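Local coordinates for flavohemoprotein (PDB 4EH1) that probably detoxifies nitric oxide by converting it to nitrate with oxygen and NAD(P)H, this portion being its FAD- and NAD(P)H-binding reductase part, at residues Y34-P46 with Y51-S63. Numbering follows the deposited sequence. Where two conformers were deposited one is given.
Sequences YQPGQYIGIEVTP and YREIRQYSLSHAS. With FAD (flavin-adenine dinucleotide), chain C.
Leu59 sets its CD1 methyl over one face of the Tyr34 ring, 3.4 Å from the centroid, while Ser63 CB covers the opposite face nearer the rim. With Tyr34 CG between its backbone N and carbonyl carbon (chi1 60°), the phenol is threaded between Leu59 and Ser63, and its OH donates a very short hydrogen bond to His61 O, close to the ring plane. Leu59 also crosses Ile40 at about a right angle, and Ile42 CG1 abuts the Tyr57 edge at CD2 (3.6 Å). Paired backbone bonds join Ile40 with Tyr57, Ile42 with Arg55 and Val44 with Glu53, making an antiparallel hairpin that illustrates how a sheet edge can present a cofactor site. Its outer strand carries Arg55-Gln56-Tyr57-Ser58, the RxYS motif of the ferredoxin-reductase-like family: Ser58 N binds flavin O4, Gln56 O accepts from ribityl O2', Tyr57 OH shares a hydrogen bond with FAD O4', and Arg55 NE grips phosphate O1P (2.8 Å). Glu53 OE2 forms a salt bridge with Arg55 NH2, probably helping to orient the guanidinium. At the polar edge a salt bridge joins Arg52 NH1 to Glu43 OE1 (3.0 Å), met from above the carboxylate plane, with guanidinium and carboxylate 77° apart; Tyr102 OH also bonds Glu43 OE1, and the Arg1 carbonyl takes Arg52 NH1. Strand 39-44 continues the sheet into strand 98-105, helix 84-92 packs against Val44, Glu53 and Tyr57, and helix 126-138 touches Pro36 and Ser58.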
loop_
_atom_site.group_PDB
_atom_site.type_symbol
_atom_site.label_atom_id
_atom_site.label_comp_id
_atom_site.label_asym_id
_atom_site.label_seq_id
_atom_site.Cartn_x
_atom_site.Cartn_y
_atom_site.Cartn_z
ATOM N N TYR A 34 -11.749 -16.988 -13.888
ATOM C CA TYR A 34 -12.647 -15.956 -14.368
ATOM C C TYR A 34 -12.139 -15.399 -15.685
ATOM O O TYR A 34 -11.000 -15.667 -16.083
ATOM C CB TYR A 34 -12.764 -14.812 -13.339
ATOM C CG TYR A 34 -11.453 -14.130 -13.026
ATOM C CD1 TYR A 34 -11.043 -12.997 -13.735
ATOM C CD2 TYR A 34 -10.614 -14.628 -12.028
ATOM C CE1 TYR A 34 -9.837 -12.370 -13.442
ATOM C CE2 TYR A 34 -9.434 -14.018 -11.725
ATOM C CZ TYR A 34 -9.046 -12.882 -12.429
ATOM O OH TYR A 34 -7.840 -12.298 -12.153
ATOM N N GLN A 35 -12.981 -14.602 -16.336
ATOM C CA GLN A 35 -12.601 -13.859 -17.526
ATOM C C GLN A 35 -12.181 -12.408 -17.151
ATOM O O GLN A 35 -12.830 -11.768 -16.311
ATOM C CB GLN A 35 -13.763 -13.873 -18.529
ATOM C CG GLN A 35 -14.195 -15.294 -18.995
ATOM C CD GLN A 35 -13.036 -16.102 -19.526
ATOM O OE1 GLN A 35 -12.458 -15.767 -20.557
ATOM N NE2 GLN A 35 -12.667 -17.164 -18.808
ATOM N N PRO A 36 -11.083 -11.900 -17.756
ATOM C CA PRO A 36 -10.575 -10.563 -17.397
ATOM C C PRO A 36 -11.642 -9.537 -17.756
ATOM O O PRO A 36 -12.120 -9.512 -18.906
ATOM C CB PRO A 36 -9.340 -10.396 -18.291
ATOM C CG PRO A 36 -9.585 -11.291 -19.460
ATOM C CD PRO A 36 -10.368 -12.471 -18.914
ATOM N N GLY A 37 -12.057 -8.754 -16.763
ATOM C CA GLY A 37 -13.191 -7.862 -16.909
ATOM C C GLY A 37 -14.244 -8.147 -15.860
ATOM O O GLY A 37 -15.017 -7.263 -15.490
ATOM N N GLN A 38 -14.274 -9.382 -15.352
ATOM C CA GLN A 38 -15.286 -9.761 -14.353
ATOM C C GLN A 38 -14.938 -9.243 -12.965
ATOM O O GLN A 38 -13.811 -8.767 -12.735
ATOM C CB GLN A 38 -15.536 -11.261 -14.324
ATOM C CG GLN A 38 -16.104 -11.776 -15.614
ATOM C CD GLN A 38 -16.505 -13.215 -15.514
ATOM O OE1 GLN A 38 -15.685 -14.086 -15.210
ATOM N NE2 GLN A 38 -17.772 -13.483 -15.763
ATOM N N TYR A 39 -15.905 -9.312 -12.052
ATOM C CA TYR A 39 -15.716 -8.763 -10.691
ATOM C C TYR A 39 -16.098 -9.794 -9.641
ATOM O O TYR A 39 -16.873 -10.713 -9.918
ATOM C CB TYR A 39 -16.569 -7.485 -10.470
ATOM C CG TYR A 39 -18.031 -7.704 -10.785
ATOM C CD1 TYR A 39 -18.536 -7.424 -12.039
ATOM C CD2 TYR A 39 -18.891 -8.264 -9.839
ATOM C CE1 TYR A 39 -19.879 -7.680 -12.351
ATOM C CE2 TYR A 39 -20.213 -8.518 -10.130
ATOM C CZ TYR A 39 -20.702 -8.229 -11.386
ATOM O OH TYR A 39 -22.022 -8.470 -11.658
ATOM N N ILE A 40 -15.556 -9.633 -8.441
ATOM C CA ILE A 40 -16.009 -10.418 -7.315
ATOM C C ILE A 40 -16.821 -9.506 -6.414
ATOM O O ILE A 40 -16.992 -8.309 -6.698
ATOM C CB ILE A 40 -14.836 -11.122 -6.535
ATOM C CG1 ILE A 40 -13.678 -10.159 -6.223
ATOM C CG2 ILE A 40 -14.247 -12.241 -7.359
ATOM C CD1 ILE A 40 -13.888 -9.313 -4.997
ATOM N N GLY A 41 -17.330 -10.085 -5.338
ATOM C CA GLY A 41 -18.060 -9.347 -4.332
ATOM C C GLY A 41 -17.296 -9.336 -3.021
ATOM O O GLY A 41 -16.715 -10.353 -2.616
ATOM N N ILE A 42 -17.276 -8.192 -2.353
ATOM C CA ILE A 42 -16.680 -8.112 -1.030
ATOM C C ILE A 42 -17.770 -7.764 -0.014
ATOM O O ILE A 42 -18.591 -6.883 -0.257
ATOM C CB ILE A 42 -15.583 -7.036 -0.969
ATOM C CG1 ILE A 42 -14.401 -7.404 -1.892
ATOM C CG2 ILE A 42 -15.090 -6.844 0.468
ATOM C CD1 ILE A 42 -13.552 -8.586 -1.395
ATOM N N GLU A 43 -17.768 -8.442 1.130
ATOM C CA GLU A 43 -18.746 -8.164 2.166
ATOM C C GLU A 43 -18.078 -7.923 3.506
ATOM O O GLU A 43 -17.243 -8.709 3.959
ATOM C CB GLU A 43 -19.745 -9.312 2.278
ATOM C CG GLU A 43 -20.417 -9.448 3.615
ATOM C CD GLU A 43 -21.266 -10.721 3.676
ATOM O OE1 GLU A 43 -22.139 -10.890 2.794
ATOM O OE2 GLU A 43 -21.047 -11.562 4.584
ATOM N N VAL A 44 -18.453 -6.823 4.143
ATOM C CA VAL A 44 -17.886 -6.487 5.438
ATOM C C VAL A 44 -18.958 -5.920 6.320
ATOM O O VAL A 44 -20.088 -5.709 5.880
ATOM C CB VAL A 44 -16.776 -5.430 5.312
ATOM C CG1 VAL A 44 -15.510 -6.048 4.704
ATOM C CG2 VAL A 44 -17.257 -4.243 4.471
ATOM N N THR A 45 -18.578 -5.665 7.567
ATOM C CA THR A 45 -19.439 -5.059 8.564
ATOM C C THR A 45 -18.682 -3.866 9.110
ATOM O O THR A 45 -17.756 -4.018 9.909
ATOM C CB THR A 45 -19.715 -6.026 9.709
ATOM O OG1 THR A 45 -20.303 -7.209 9.168
ATOM C CG2 THR A 45 -20.661 -5.397 10.741
ATOM N N PRO A 46 -19.047 -2.672 8.649
ATOM C CA PRO A 46 -18.310 -1.460 9.030
ATOM C C PRO A 46 -18.406 -1.127 10.522
ATOM O O PRO A 46 -19.289 -1.652 11.212
ATOM C CB PRO A 46 -18.952 -0.382 8.153
ATOM C CG PRO A 46 -19.417 -1.171 6.912
ATOM C CD PRO A 46 -19.951 -2.451 7.505
ATOM N N TYR A 51 -25.133 -3.791 10.331
ATOM C CA TYR A 51 -25.435 -4.624 9.177
ATOM C C TYR A 51 -24.238 -4.810 8.259
ATOM O O TYR A 51 -23.368 -3.944 8.180
ATOM C CB TYR A 51 -26.594 -4.010 8.393
ATOM C CG TYR A 51 -27.708 -3.499 9.286
ATOM C CD1 TYR A 51 -28.245 -4.302 10.289
ATOM C CD2 TYR A 51 -28.206 -2.209 9.143
ATOM C CE1 TYR A 51 -29.256 -3.840 11.117
ATOM C CE2 TYR A 51 -29.219 -1.736 9.966
ATOM C CZ TYR A 51 -29.737 -2.559 10.952
ATOM O OH TYR A 51 -30.741 -2.105 11.777
ATOM N N ARG A 52 -24.199 -5.955 7.582
ATOM C CA ARG A 52 -23.202 -6.214 6.561
ATOM C C ARG A 52 -23.510 -5.419 5.283
ATOM O O ARG A 52 -24.663 -5.079 4.993
ATOM C CB ARG A 52 -23.135 -7.707 6.249
ATOM C CG ARG A 52 -24.452 -8.262 5.806
ATOM C CD ARG A 52 -24.294 -9.603 5.115
ATOM N NE ARG A 52 -25.589 -10.262 4.937
ATOM C CZ ARG A 52 -25.758 -11.441 4.347
ATOM N NH1 ARG A 52 -24.712 -12.098 3.868
ATOM N NH2 ARG A 52 -26.976 -11.961 4.238
ATOM N N GLU A 53 -22.467 -5.133 4.527
ATOM C CA GLU A 53 -22.598 -4.431 3.268
ATOM C C GLU A 53 -21.803 -5.196 2.210
ATOM O O GLU A 53 -20.697 -5.672 2.469
ATOM C CB GLU A 53 -22.018 -3.029 3.391
ATOM C CG GLU A 53 -22.675 -2.140 4.449
ATOM C CD GLU A 53 -24.045 -1.613 4.026
ATOM O OE1 GLU A 53 -24.845 -1.264 4.927
ATOM O OE2 GLU A 53 -24.336 -1.546 2.805
ATOM N N ILE A 54 -22.372 -5.293 1.016
ATOM C CA ILE A 54 -21.761 -6.011 -0.085
ATOM C C ILE A 54 -21.563 -5.080 -1.282
ATOM O O ILE A 54 -22.475 -4.330 -1.650
ATOM C CB ILE A 54 -22.640 -7.231 -0.489
ATOM C CG1 ILE A 54 -22.812 -8.176 0.708
ATOM C CG2 ILE A 54 -21.998 -7.964 -1.647
ATOM C CD1 ILE A 54 -24.006 -9.150 0.634
ATOM N N ARG A 55 -20.369 -5.131 -1.869
ATOM C CA ARG A 55 -20.001 -4.340 -3.033
ATOM C C ARG A 55 -19.254 -5.187 -4.066
ATOM O O ARG A 55 -18.450 -6.083 -3.719
ATOM C CB ARG A 55 -19.043 -3.209 -2.630
ATOM C CG ARG A 55 -19.625 -2.239 -1.567
ATOM C CD ARG A 55 -20.898 -1.476 -2.008
ATOM N NE ARG A 55 -21.328 -0.527 -0.972
ATOM C CZ ARG A 55 -22.356 -0.730 -0.155
ATOM N NH1 ARG A 55 -23.079 -1.841 -0.261
ATOM N NH2 ARG A 55 -22.667 0.179 0.768
ATOM N N GLN A 56 -19.493 -4.866 -5.333
ATOM C CA GLN A 56 -18.727 -5.424 -6.439
ATOM C C GLN A 56 -17.362 -4.765 -6.538
ATOM O O GLN A 56 -17.258 -3.525 -6.471
ATOM C CB GLN A 56 -19.492 -5.209 -7.766
ATOM C CG GLN A 56 -20.912 -5.725 -7.765
ATOM C CD GLN A 56 -21.931 -4.631 -7.473
ATOM O OE1 GLN A 56 -21.789 -3.859 -6.521
ATOM N NE2 GLN A 56 -22.944 -4.550 -8.303
ATOM N N TYR A 57 -16.306 -5.579 -6.674
ATOM C CA TYR A 57 -14.983 -5.045 -7.045
ATOM C C TYR A 57 -14.360 -5.883 -8.165
ATOM O O TYR A 57 -14.381 -7.115 -8.108
ATOM C CB TYR A 57 -14.029 -4.937 -5.849
ATOM C CG TYR A 57 -14.493 -3.930 -4.863
ATOM C CD1 TYR A 57 -14.463 -2.565 -5.173
ATOM C CD2 TYR A 57 -15.042 -4.328 -3.651
ATOM C CE1 TYR A 57 -14.950 -1.605 -4.278
ATOM C CE2 TYR A 57 -15.542 -3.397 -2.766
ATOM C CZ TYR A 57 -15.490 -2.029 -3.078
ATOM O OH TYR A 57 -15.978 -1.104 -2.187
ATOM N N SER A 58 -13.821 -5.195 -9.165
ATOM C CA SER A 58 -13.301 -5.821 -10.356
ATOM C C SER A 58 -11.976 -6.486 -10.063
ATOM O O SER A 58 -11.155 -5.945 -9.337
ATOM C CB SER A 58 -13.049 -4.765 -11.425
ATOM O OG SER A 58 -14.245 -4.121 -11.826
ATOM N N LEU A 59 -11.747 -7.664 -10.639
ATOM C CA LEU A 59 -10.412 -8.255 -10.580
ATOM C C LEU A 59 -9.440 -7.381 -11.416
ATOM O O LEU A 59 -9.785 -6.949 -12.506
ATOM C CB LEU A 59 -10.473 -9.697 -11.052
ATOM C CG LEU A 59 -11.380 -10.430 -10.056
ATOM C CD1 LEU A 59 -12.173 -11.488 -10.733
ATOM C CD2 LEU A 59 -10.583 -10.979 -8.898
ATOM N N SER A 60 -8.254 -7.077 -10.889
ATOM C CA SER A 60 -7.326 -6.197 -11.618
ATOM C C SER A 60 -6.010 -6.871 -11.981
ATOM O O SER A 60 -5.023 -6.181 -12.303
ATOM C CB SER A 60 -6.987 -4.958 -10.800
ATOM O OG SER A 60 -6.420 -5.348 -9.565
ATOM N N HIS A 61 -5.985 -8.199 -11.873
ATOM C CA HIS A 61 -4.890 -8.984 -12.444
ATOM C C HIS A 61 -5.460 -10.155 -13.267
ATOM O O HIS A 61 -6.657 -10.419 -13.204
ATOM C CB HIS A 61 -3.931 -9.470 -11.339
ATOM C CG HIS A 61 -2.494 -9.453 -11.759
ATOM N ND1 HIS A 61 -1.996 -10.299 -12.731
ATOM C CD2 HIS A 61 -1.456 -8.668 -11.366
ATOM C CE1 HIS A 61 -0.707 -10.051 -12.902
ATOM N NE2 HIS A 61 -0.359 -9.060 -12.094
ATOM N N ALA A 62 -4.606 -10.828 -14.038
ATOM C CA ALA A 62 -4.964 -12.049 -14.775
ATOM C C ALA A 62 -5.326 -13.226 -13.841
ATOM O O ALA A 62 -4.792 -13.351 -12.743
ATOM C CB ALA A 62 -3.809 -12.468 -15.687
ATOM N N SER A 63 -6.220 -14.096 -14.287
ATOM C CA SER A 63 -6.587 -15.274 -13.502
ATOM C C SER A 63 -5.405 -16.267 -13.424
ATOM O O SER A 63 -4.718 -16.513 -14.418
ATOM C CB SER A 63 -7.794 -15.936 -14.138
ATOM O OG SER A 63 -8.260 -16.993 -13.327
HETATM P PA FAD C . -21.394 3.918 -0.423
HETATM O O1A FAD C . -22.205 2.915 -1.045
HETATM O O2A FAD C . -21.383 4.118 0.986
HETATM O O5B FAD C . -21.813 5.275 -1.032
HETATM C C5B FAD C . -22.253 5.364 -2.363
HETATM C C4B FAD C . -22.462 6.790 -2.840
HETATM O O4B FAD C . -23.625 7.360 -2.272
HETATM C C3B FAD C . -21.302 7.636 -2.411
HETATM O O3B FAD C . -21.069 8.597 -3.409
HETATM C C2B FAD C . -21.797 8.321 -1.183
HETATM O O2B FAD C . -21.157 9.557 -1.111
HETATM C C1B FAD C . -23.277 8.417 -1.411
HETATM N N9A FAD C . -23.970 8.256 -0.138
HETATM C C8A FAD C . -23.752 7.326 0.766
HETATM N N7A FAD C . -24.547 7.484 1.824
HETATM C C5A FAD C . -25.286 8.546 1.595
HETATM C C6A FAD C . -26.324 9.259 2.324
HETATM N N6A FAD C . -26.738 8.849 3.530
HETATM N N1A FAD C . -26.823 10.330 1.735
HETATM C C2A FAD C . -26.422 10.730 0.550
HETATM N N3A FAD C . -25.489 10.137 -0.164
HETATM C C4A FAD C . -24.890 9.059 0.304
HETATM N N1 FAD C . -15.177 0.140 -7.151
HETATM C C2 FAD C . -13.849 0.075 -7.073
HETATM O O2 FAD C . -13.286 0.790 -6.284
HETATM N N3 FAD C . -13.111 -0.743 -7.802
HETATM C C4 FAD C . -13.628 -1.566 -8.662
HETATM O O4 FAD C . -12.898 -2.289 -9.289
HETATM C C4X FAD C . -15.086 -1.550 -8.823
HETATM N N5 FAD C . -15.695 -2.334 -9.681
HETATM C C5X FAD C . -17.007 -2.297 -9.819
HETATM C C6 FAD C . -17.584 -3.129 -10.724
HETATM C C7 FAD C . -18.933 -3.115 -10.898
HETATM C C7M FAD C . -19.568 -4.017 -11.887
HETATM C C8 FAD C . -19.763 -2.223 -10.102
HETATM C C8M FAD C . -21.229 -2.248 -10.312
HETATM C C9 FAD C . -19.191 -1.386 -9.186
HETATM C C9A FAD C . -17.831 -1.388 -9.022
HETATM N N10 FAD C . -17.224 -0.548 -8.103
HETATM C C10 FAD C . -15.844 -0.615 -7.996
HETATM C "C1'" FAD C . -18.022 0.339 -7.266
HETATM C "C2'" FAD C . -18.124 -0.242 -5.856
HETATM O "O2'" FAD C . -18.804 -1.476 -5.806
HETATM C "C3'" FAD C . -18.849 0.605 -4.831
HETATM O "O3'" FAD C . -20.102 1.018 -5.300
HETATM C "C4'" FAD C . -18.043 1.766 -4.277
HETATM O "O4'" FAD C . -16.839 1.262 -3.750
HETATM C "C5'" FAD C . -18.779 2.589 -3.226
HETATM O "O5'" FAD C . -19.135 1.877 -2.079
HETATM P P FAD C . -19.064 2.454 -0.655
HETATM O O1P FAD C . -19.704 1.502 0.191
HETATM O O2P FAD C . -17.722 2.807 -0.390
HETATM O O3P FAD C . -19.900 3.746 -0.801
HETATM O O HOH W 1 -11.465 -8.417 -14.221
HETATM O O HOH W 2 -15.799 -5.646 -13.511
HETATM O O HOH W 3 -23.377 -6.147 -10.713
#